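Local coordinates for endoglucanase A (PDB 3IK2), which hydrolyses internal beta-1,4-glucosidic bonds in cellulose and probably related glucans, as an endoglucanase of glycoside hydrolase family 44, at residues N392-V395 with Q396-F399; E386-S389 with D390-N393; A368-L371 with G372-K376; V297-N300 with K301-Q305. All blocks are in the same frame, centred on the assembly; numbering follows the deposited sequence.

Contact 1 (N392-V395 with Q396-F399); sequences NNYV and QSAF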
loop_
_atom_site.group_PDB
_atom_site.type_symbol
_atom_site.label_atom_id
_atom_site.label_comp_id
_atom_site.label_asym_id
_atom_site.label_seq_id
_atom_site.Cartn_x
_atom_site.Cartn_y
_atom_site.Cartn_z
ATOM N N ASN A 392 -13.233 11.124 -3.360
ATOM C CA ASN A 392 -12.089 10.493 -4.017
ATOM C C ASN A 392 -12.362 10.033 -5.440
ATOM O O ASN A 392 -11.759 9.041 -5.900
ATOM C CB ASN A 392 -11.610 9.300 -3.163
ATOM C CG ASN A 392 -12.744 8.277 -2.836
ATOM O OD1 ASN A 392 -13.819 8.249 -3.470
ATOM N ND2 ASN A 392 -12.473 7.414 -1.853
ATOM N N ASN A 393 -13.265 10.728 -6.131
ATOM C CA ASN A 393 -13.709 10.319 -7.473
ATOM C C ASN A 393 -12.576 10.200 -8.484
ATOM O O ASN A 393 -12.604 9.340 -9.352
ATOM C CB ASN A 393 -14.852 11.231 -8.025
ATOM C CG ASN A 393 -14.467 12.725 -8.058
ATOM O OD1 ASN A 393 -13.955 13.256 -7.075
ATOM N ND2 ASN A 393 -14.745 13.402 -9.178
ATOM N N TYR A 394 -11.579 11.064 -8.398
ATOM C CA TYR A 394 -10.423 10.927 -9.299
ATOM C C TYR A 394 -9.440 9.819 -8.902
ATOM O O TYR A 394 -8.827 9.219 -9.756
ATOM C CB TYR A 394 -9.699 12.259 -9.490
ATOM C CG TYR A 394 -10.318 13.146 -10.560
ATOM C CD1 TYR A 394 -9.916 13.051 -11.904
ATOM C CD2 TYR A 394 -11.294 14.093 -10.226
ATOM C CE1 TYR A 394 -10.479 13.873 -12.888
ATOM C CE2 TYR A 394 -11.856 14.921 -11.192
ATOM C CZ TYR A 394 -11.451 14.813 -12.521
ATOM O OH TYR A 394 -12.035 15.646 -13.471
ATOM N N VAL A 395 -9.301 9.550 -7.602
ATOM C CA VAL A 395 -8.613 8.354 -7.147
ATOM C C VAL A 395 -9.318 7.109 -7.720
ATOM O O VAL A 395 -8.668 6.192 -8.243
ATOM C CB VAL A 395 -8.487 8.286 -5.592
ATOM C CG1 VAL A 395 -8.141 6.837 -5.122
ATOM C CG2 VAL A 395 -7.431 9.286 -5.093
ATOM N N GLN A 396 -10.645 7.085 -7.658
ATOM C CA GLN A 396 -11.347 5.928 -8.196
ATOM C C GLN A 396 -11.111 5.812 -9.698
ATOM O O GLN A 396 -10.902 4.716 -10.194
ATOM C CB GLN A 396 -12.843 5.995 -7.875
ATOM C CG GLN A 396 -13.135 5.970 -6.405
ATOM C CD GLN A 396 -14.598 5.688 -6.107
ATOM O OE1 GLN A 396 -15.206 4.842 -6.746
ATOM N NE2 GLN A 396 -15.143 6.355 -5.102
ATOM N N SER A 397 -11.089 6.936 -10.419
ATOM C CA SER A 397 -10.783 6.889 -11.869
ATOM C C SER A 397 -9.435 6.227 -12.168
ATOM O O SER A 397 -9.319 5.501 -13.138
ATOM C CB SER A 397 -10.760 8.269 -12.519
ATOM O OG SER A 397 -11.820 9.074 -12.108
ATOM N N ALA A 398 -8.418 6.538 -11.371
ATOM C CA ALA A 398 -7.084 5.979 -11.559
ATOM C C ALA A 398 -7.111 4.474 -11.431
ATOM O O ALA A 398 -6.580 3.783 -12.301
ATOM C CB ALA A 398 -6.083 6.600 -10.591
ATOM N N PHE A 399 -7.763 3.958 -10.380
ATOM C CA PHE A 399 -7.923 2.523 -10.212
ATOM C C PHE A 399 -8.671 1.893 -11.396
ATOM O O PHE A 399 -8.265 0.851 -11.928
ATOM C CB PHE A 399 -8.665 2.210 -8.903
ATOM C CG PHE A 399 -7.785 2.203 -7.676
ATOM C CD1 PHE A 399 -7.551 3.377 -6.949
ATOM C CD2 PHE A 399 -7.198 1.003 -7.223
ATOM C CE1 PHE A 399 -6.734 3.366 -5.788
ATOM C CE2 PHE A 399 -6.386 0.991 -6.055
ATOM C CZ PHE A 399 -6.149 2.164 -5.348
#
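Gln396 reaches back one helical turn to Asn392, and each atom of its side chain has a definable neighbour. CB lies 3.7 Å from Asn393 O. With CG set beside its own backbone N (chi1 -62°), that carbon comes to 3.4 Å from Asn392 O. The chain then runs on extended, bringing CD to 3.8 Å from Asn392 OD1 and letting NE2 donate to the same OD1 at 2.8 Å. This bond is nearly straight at the hydrogen (170°). Its acceptor lies in the amide plane of Gln396, whereas NE2 stands above the carbonyl plane of Asn392; the two amide planes are 82° apart. Farther out, Ser28 OG bonds NE2 and Asn29 N bonds OE1. The pair straddles the start of helix 393-403, which follows the eighth strand of the TIM-like barrel; Asn392 occupies the N-cap position, and its O accepts the backbone N-H of Gln396. Next along the helix, Ser397 OG has two acceptors within reach of its one proton, Asn393 O at 2.9 Å and Ser479 O. Val395 and Phe399 lie side by side, CG1 to CE1 3.8 Å, with both touching Tyr384 of strand 379-384.

Contact 2 (E386-S389 with D390-N393); sequences ECNS and DKNN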
loop_
_atom_site.group_PDB
_atom_site.type_symbol
_atom_site.label_atom_id
_atom_site.label_comp_id
_atom_site.label_asym_id
_atom_site.label_seq_id
_atom_site.Cartn_x
_atom_site.Cartn_y
_atom_site.Cartn_z
ATOM N N GLU A 386 -7.482 6.326 2.491
ATOM C CA GLU A 386 -8.405 7.428 2.288
ATOM C C GLU A 386 -8.163 8.576 3.260
ATOM O O GLU A 386 -8.180 8.367 4.477
ATOM C CB GLU A 386 -9.843 6.913 2.461
ATOM C CG GLU A 386 -10.930 7.998 2.277
ATOM C CD GLU A 386 -10.772 8.764 1.007
ATOM O OE1 GLU A 386 -11.005 9.995 1.023
ATOM O OE2 GLU A 386 -10.426 8.132 -0.022
ATOM N N CYS A 387 -7.924 9.780 2.723
ATOM C CA CYS A 387 -7.698 10.962 3.560
ATOM C C CYS A 387 -8.681 12.131 3.390
ATOM O O CYS A 387 -8.429 13.207 3.941
ATOM C CB CYS A 387 -6.279 11.477 3.368
ATOM S SG CYS A 387 -5.035 10.256 3.818
ATOM N N ASN A 388 -9.767 11.948 2.633
ATOM C CA ASN A 388 -10.666 13.050 2.339
ATOM C C ASN A 388 -12.163 12.704 2.416
ATOM O O ASN A 388 -12.918 13.079 1.530
ATOM C CB ASN A 388 -10.341 13.632 0.939
ATOM C CG ASN A 388 -10.802 15.090 0.776
ATOM O OD1 ASN A 388 -10.985 15.819 1.765
ATOM N ND2 ASN A 388 -10.971 15.519 -0.479
ATOM N N SER A 389 -12.563 11.970 3.450
ATOM C CA SER A 389 -13.958 11.543 3.661
ATOM C C SER A 389 -14.652 10.996 2.426
ATOM O O SER A 389 -15.821 11.324 2.154
ATOM C CB SER A 389 -14.781 12.677 4.287
ATOM O OG SER A 389 -14.159 13.103 5.495
ATOM N N ASP A 390 -13.918 10.163 1.672
ATOM C CA ASP A 390 -14.429 9.494 0.460
ATOM C C ASP A 390 -14.755 10.458 -0.690
ATOM O O ASP A 390 -15.467 10.105 -1.632
ATOM C CB ASP A 390 -15.659 8.633 0.773
ATOM C CG ASP A 390 -15.380 7.560 1.806
ATOM O OD1 ASP A 390 -14.318 6.911 1.762
ATOM O OD2 ASP A 390 -16.256 7.361 2.669
ATOM N N LYS A 391 -14.247 11.679 -0.610
ATOM C CA LYS A 391 -14.318 12.581 -1.765
ATOM C C LYS A 391 -13.153 12.282 -2.703
ATOM O O LYS A 391 -12.221 13.052 -2.812
ATOM C CB LYS A 391 -14.341 14.037 -1.298
ATOM C CG LYS A 391 -15.664 14.387 -0.555
ATOM C CD LYS A 391 -15.657 15.823 -0.080
ATOM C CE LYS A 391 -14.942 15.933 1.256
ATOM N NZ LYS A 391 -14.849 17.369 1.660
ATOM N N ASN A 392 -13.233 11.124 -3.360
ATOM C CA ASN A 392 -12.089 10.493 -4.017
ATOM C C ASN A 392 -12.362 10.033 -5.440
ATOM O O ASN A 392 -11.759 9.041 -5.900
ATOM C CB ASN A 392 -11.610 9.300 -3.163
ATOM C CG ASN A 392 -12.744 8.277 -2.836
ATOM O OD1 ASN A 392 -13.819 8.249 -3.470
ATOM N ND2 ASN A 392 -12.473 7.414 -1.853
ATOM N N ASN A 393 -13.265 10.728 -6.131
ATOM C CA ASN A 393 -13.709 10.319 -7.473
ATOM C C ASN A 393 -12.576 10.200 -8.484
ATOM O O ASN A 393 -12.604 9.340 -9.352
ATOM C CB ASN A 393 -14.852 11.231 -8.025
ATOM C CG ASN A 393 -14.467 12.725 -8.058
ATOM O OD1 ASN A 393 -13.955 13.256 -7.075
ATOM N ND2 ASN A 393 -14.745 13.402 -9.178
#
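The loop that joins the last barrel strand, 379-384, to helix 393-403 is folded round the carboxylate of Glu386, which touches both Asp390 and Asn392. Its tip is a type I' beta turn from Asn388 to Lys391, closed by the bond from Lys391 N to Asn388 O at 2.9 Å. An inverse gamma turn centred on Lys391 overlaps its end, the two sharing Asp390 and Lys391. The loop leaves the C-terminal end of its strand, the end at which TIM-barrel enzymes carry their active sites.

The Glu386 side chain leaves the backbone with CG anti to N and then bends at chi2 (51°), which curls the carboxylate back under the turn. OE1 accepts two backbone N-H groups there: Asn388 N at 2.8 Å, arriving from above the carboxylate plane, and Asp390 N at 3.0 Å, a weak bond because the angle at the hydrogen is only 137°. OE2 takes Asn392 ND2 at 2.8 Å, again from well above the carboxylate plane; the carboxylate and the amide are turned 83° from each other. Tyr384 OH bonds OE2 as well. Each carboxylate oxygen therefore has two hydrogen-bond partners, one of the four bonds being weak, which should restrict its rotation and ties both arms of the loop to one group. The Asp390 side chain crosses that of Glu386 at about a right angle, Asp390 OD1 lying 3.6 Å from Glu386 CG. On the exposed side, Lys391 bends at chi3 and brings its CE back to 3.5 Å from Asn388 O.

Contact 3 (A368-L371 with G372-K376); sequences ADAL and GVFGK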
loop_
_atom_site.group_PDB
_atom_site.type_symbol
_atom_site.label_atom_id
_atom_site.label_comp_id
_atom_site.label_asym_id
_atom_site.label_seq_id
_atom_site.Cartn_x
_atom_site.Cartn_y
_atom_site.Cartn_z
ATOM N N ALA A 368 -2.772 7.503 -10.630
ATOM C CA ALA A 368 -2.496 6.681 -11.819
ATOM C C ALA A 368 -1.000 6.467 -11.995
ATOM O O ALA A 368 -0.551 5.361 -12.346
ATOM C CB ALA A 368 -3.135 7.266 -13.097
ATOM N N ASP A 369 -0.229 7.496 -11.701
ATOM C CA ASP A 369 1.220 7.423 -11.849
ATOM C C ASP A 369 1.811 6.507 -10.802
ATOM O O ASP A 369 2.672 5.684 -11.130
ATOM C CB ASP A 369 1.848 8.825 -11.788
ATOM C CG ASP A 369 3.295 8.848 -12.264
ATOM O OD1 ASP A 369 3.634 8.099 -13.165
ATOM O OD2 ASP A 369 4.126 9.607 -11.735
ATOM N N ALA A 370 1.355 6.641 -9.547
ATOM C CA ALA A 370 1.804 5.755 -8.445
ATOM C C ALA A 370 1.549 4.302 -8.749
ATOM O O ALA A 370 2.413 3.492 -8.497
ATOM C CB ALA A 370 1.152 6.153 -7.089
ATOM N N LEU A 371 0.371 3.969 -9.291
ATOM C CA LEU A 371 0.025 2.587 -9.705
ATOM C C LEU A 371 0.929 2.063 -10.812
ATOM O O LEU A 371 1.362 0.917 -10.744
ATOM C CB LEU A 371 -1.445 2.476 -10.137
ATOM C CG LEU A 371 -2.411 2.749 -8.965
ATOM C CD1 LEU A 371 -3.873 2.909 -9.452
ATOM C CD2 LEU A 371 -2.288 1.672 -7.847
ATOM N N GLY A 372 1.243 2.906 -11.806
ATOM C CA GLY A 372 2.261 2.576 -12.836
ATOM C C GLY A 372 3.634 2.286 -12.246
ATOM O O GLY A 372 4.255 1.251 -12.562
ATOM N N VAL A 373 4.083 3.183 -11.366
ATOM C CA VAL A 373 5.352 3.022 -10.631
ATOM C C VAL A 373 5.479 1.704 -9.858
ATOM O O VAL A 373 6.499 0.998 -9.987
ATOM C CB VAL A 373 5.625 4.217 -9.650
ATOM C CG1 VAL A 373 6.855 3.932 -8.800
ATOM C CG2 VAL A 373 5.843 5.519 -10.428
ATOM N N PHE A 374 4.474 1.403 -9.027
ATOM C CA PHE A 374 4.431 0.157 -8.253
ATOM C C PHE A 374 4.609 -1.053 -9.183
ATOM O O PHE A 374 5.309 -1.999 -8.847
ATOM C CB PHE A 374 3.112 -0.038 -7.489
ATOM C CG PHE A 374 2.788 1.017 -6.475
ATOM C CD1 PHE A 374 3.775 1.739 -5.824
ATOM C CD2 PHE A 374 1.451 1.260 -6.138
ATOM C CE1 PHE A 374 3.437 2.718 -4.872
ATOM C CE2 PHE A 374 1.112 2.226 -5.191
ATOM C CZ PHE A 374 2.109 2.956 -4.555
ATOM N N GLY A 375 3.939 -1.020 -10.331
ATOM C CA GLY A 375 3.998 -2.105 -11.291
ATOM C C GLY A 375 5.302 -2.175 -12.057
ATOM O O GLY A 375 5.783 -3.249 -12.348
ATOM N N LYS A 376 5.863 -1.028 -12.408
ATOM C CA LYS A 376 7.097 -1.006 -13.170
ATOM C C LYS A 376 8.309 -1.357 -12.312
ATOM O O LYS A 376 9.240 -2.036 -12.773
ATOM C CB LYS A 376 7.297 0.353 -13.858
ATOM C CG LYS A 376 8.645 0.497 -14.574
ATOM C CD LYS A 376 8.633 1.781 -15.367
ATOM C CE LYS A 376 9.942 2.021 -16.117
ATOM N NZ LYS A 376 9.886 3.401 -16.673
#
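Phe374 lies over the carbonyl of Ala370, one turn earlier in helix 361-376, and this is the tight part of the contact. Ala370 O stands over one face of the ring, offset toward the rim and only 3.2 Å from Phe374 CG. The same oxygen accepts the N-H of Phe374 at 3.0 Å along a nearly straight path (170°), so bond and ring face meet at one atom. The ring gets there with CG beside its own N (chi1 -61°). Val373 is also close-set: its CG2 lies 3.3 Å from Asp369 O, the acceptor of its own N-H.

Between side chains the fit is looser. Ala370 CB is 4.2 Å from Phe374 CZ, and Leu371 CD2 is 4.1 Å from Phe374 CD2, where the two side chains cross at a slant. Beyond these, Lys376 runs fully extended and leads away from the earlier turn, the one partly exposed residue in an otherwise buried set. Asp369 turns instead to the neighbouring beta domain, where Tyr430 OH and Ser428 OG bond its OD1. Phe374 meets Tyr353 edge-to-face and rests on Val379 and Ala382. With partners from strands 347-353 and 379-384, it packs this helix on the barrel wall, as in the beta-alpha-beta crossover units of a TIM barrel.

Contact 4 (V297-N300 with K301-Q305); sequences VDCN and KARMQ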
loop_
_atom_site.group_PDB
_atom_site.type_symbol
_atom_site.label_atom_id
_atom_site.label_comp_id
_atom_site.label_asym_id
_atom_site.label_seq_id
_atom_site.Cartn_x
_atom_site.Cartn_y
_atom_site.Cartn_z
ATOM N N VAL A 297 -2.207 25.845 -7.345
ATOM C CA VAL A 297 -1.745 25.240 -8.599
ATOM C C VAL A 297 -0.336 24.652 -8.534
ATOM O O VAL A 297 -0.081 23.556 -9.069
ATOM C CB VAL A 297 -1.894 26.221 -9.797
ATOM C CG1 VAL A 297 -1.135 25.709 -11.047
ATOM C CG2 VAL A 297 -3.368 26.437 -10.111
ATOM N N ASP A 298 0.578 25.368 -7.878
ATOM C CA ASP A 298 1.945 24.838 -7.675
ATOM C C ASP A 298 1.957 23.617 -6.773
ATOM O O ASP A 298 2.806 22.739 -6.913
ATOM C CB ASP A 298 2.886 25.909 -7.138
ATOM C CG ASP A 298 3.337 26.886 -8.224
ATOM O OD1 ASP A 298 2.885 26.773 -9.380
ATOM O OD2 ASP A 298 4.169 27.771 -7.924
ATOM N N CYS A 299 1.018 23.577 -5.833
ATOM C CA CYS A 299 0.820 22.375 -5.046
ATOM C C CYS A 299 0.270 21.241 -5.951
ATOM O O CYS A 299 0.787 20.124 -5.901
ATOM C CB CYS A 299 -0.067 22.644 -3.824
ATOM S SG CYS A 299 -0.089 21.310 -2.610
ATOM N N ASN A 300 -0.743 21.542 -6.781
ATOM C CA ASN A 300 -1.268 20.556 -7.742
ATOM C C ASN A 300 -0.169 19.975 -8.643
ATOM O O ASN A 300 -0.117 18.737 -8.912
ATOM C CB ASN A 300 -2.405 21.118 -8.581
ATOM C CG ASN A 300 -3.610 21.581 -7.751
ATOM O OD1 ASN A 300 -3.746 21.262 -6.581
ATOM N ND2 ASN A 300 -4.527 22.305 -8.406
ATOM N N LYS A 301 0.734 20.854 -9.071
ATOM C CA LYS A 301 1.847 20.471 -9.963
ATOM C C LYS A 301 2.854 19.564 -9.277
ATOM O O LYS A 301 3.241 18.542 -9.823
ATOM C CB LYS A 301 2.557 21.710 -10.527
ATOM C CG LYS A 301 1.783 22.347 -11.621
ATOM C CD LYS A 301 2.345 23.701 -12.033
ATOM C CE LYS A 301 1.562 24.227 -13.222
ATOM N NZ LYS A 301 1.877 25.652 -13.523
ATOM N N ALA A 302 3.292 19.970 -8.091
ATOM C CA ALA A 302 4.150 19.161 -7.262
ATOM C C ALA A 302 3.553 17.781 -7.002
ATOM O O ALA A 302 4.312 16.796 -6.886
ATOM C CB ALA A 302 4.411 19.876 -5.938
ATOM N N ARG A 303 2.219 17.719 -6.876
ATOM C CA ARG A 303 1.503 16.472 -6.590
ATOM C C ARG A 303 1.738 15.433 -7.672
ATOM O O ARG A 303 2.102 14.307 -7.377
ATOM C CB ARG A 303 -0.004 16.726 -6.405
ATOM C CG ARG A 303 -0.867 15.467 -6.209
ATOM C CD ARG A 303 -2.348 15.780 -5.860
ATOM N NE ARG A 303 -2.436 16.564 -4.641
ATOM C CZ ARG A 303 -2.838 17.836 -4.579
ATOM N NH1 ARG A 303 -3.219 18.483 -5.682
ATOM N NH2 ARG A 303 -2.862 18.465 -3.406
ATOM N N MET A 304 1.538 15.828 -8.929
ATOM C CA MET A 304 1.734 14.950 -10.094
ATOM C C MET A 304 3.185 14.581 -10.331
ATOM O O MET A 304 3.461 13.521 -10.852
ATOM C CB MET A 304 1.134 15.603 -11.350
ATOM C CG MET A 304 -0.360 15.903 -11.217
ATOM S SD MET A 304 -1.051 16.671 -12.707
ATOM C CE MET A 304 -0.534 18.391 -12.489
ATOM N N GLN A 305 4.114 15.448 -9.921
ATOM C CA GLN A 305 5.555 15.130 -9.975
ATOM C C GLN A 305 6.021 14.237 -8.825
ATOM O O GLN A 305 7.044 13.559 -8.932
ATOM C CB GLN A 305 6.409 16.414 -9.989
ATOM C CG GLN A 305 6.113 17.395 -11.151
ATOM C CD GLN A 305 6.144 16.732 -12.513
ATOM O OE1 GLN A 305 6.865 15.764 -12.712
ATOM N NE2 GLN A 305 5.348 17.251 -13.470
HETATM O O HOH W 1 1.900 27.599 -11.533
HETATM O O HOH W 2 -3.105 21.282 -3.865
#
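Asn300 and Arg303 come together through two torsions: CG of Asn300 is set beside its backbone N (chi1 -60°), and the otherwise extended arginine bends at chi3 (-59°). The side chains then lie alongside each other, pointing the same way, and Arg303 NH1 donates to Asn300 OD1 at 3.0 Å. OD1 sits at the guanidinium edge, in its plane, but NH1 stands above the carbonyl plane of the asparagine, the two planes being 48° apart. A water also lies in the guanidinium plane; it accepts from Arg303 NH2 at 2.9 Å and donates to Asn300 OD1 at 2.8 Å, closing a small ring.

The opposite charges of Asp298 and Lys301 are too far apart for a salt bridge, 4.4 Å from OD1 to NZ. A second water links them, donating to Asp298 OD1 and accepting from Lys301 NZ at 2.8 Å. The extended lysine passes Val297, its CE 3.8 Å from CG1, on the exposed flank of helix 297-305.

Outside the helix, Asn300 ND2 bonds Tyr450 OH and Thr294 O, while Arg303 NH2 reaches Val289 O and NH1 reaches Ser362 OG. With donors at OD1 and an acceptor carbonyl at ND2, the amide has a defined flip, and the positive charge of the buried guanidinium is probably stabilised by several neutral oxygens.

Along the chain the order is contact 4, contact 3, contact 2, contact 1, and all four lie in the second half of the barrel or its loops. Contacts 2 and 1 run into each other, sharing Asn392 and Asn393, with centres 9 Å apart: the loop after strand 379-384 becomes helix 393-403. That helix packs on helix 361-376 of contact 3, where Ala398 CB meets Ala368 N at 3.4 Å; the centres are 14 Å apart. Contact 4, on helix 297-305, has its centre about 17 Å from those of contacts 1 and 3 and touches only the latter. Contacts 1, 3 and 4 also have partners in the beta-sandwich strands or their loops, so these helices lie between barrel and beta domain.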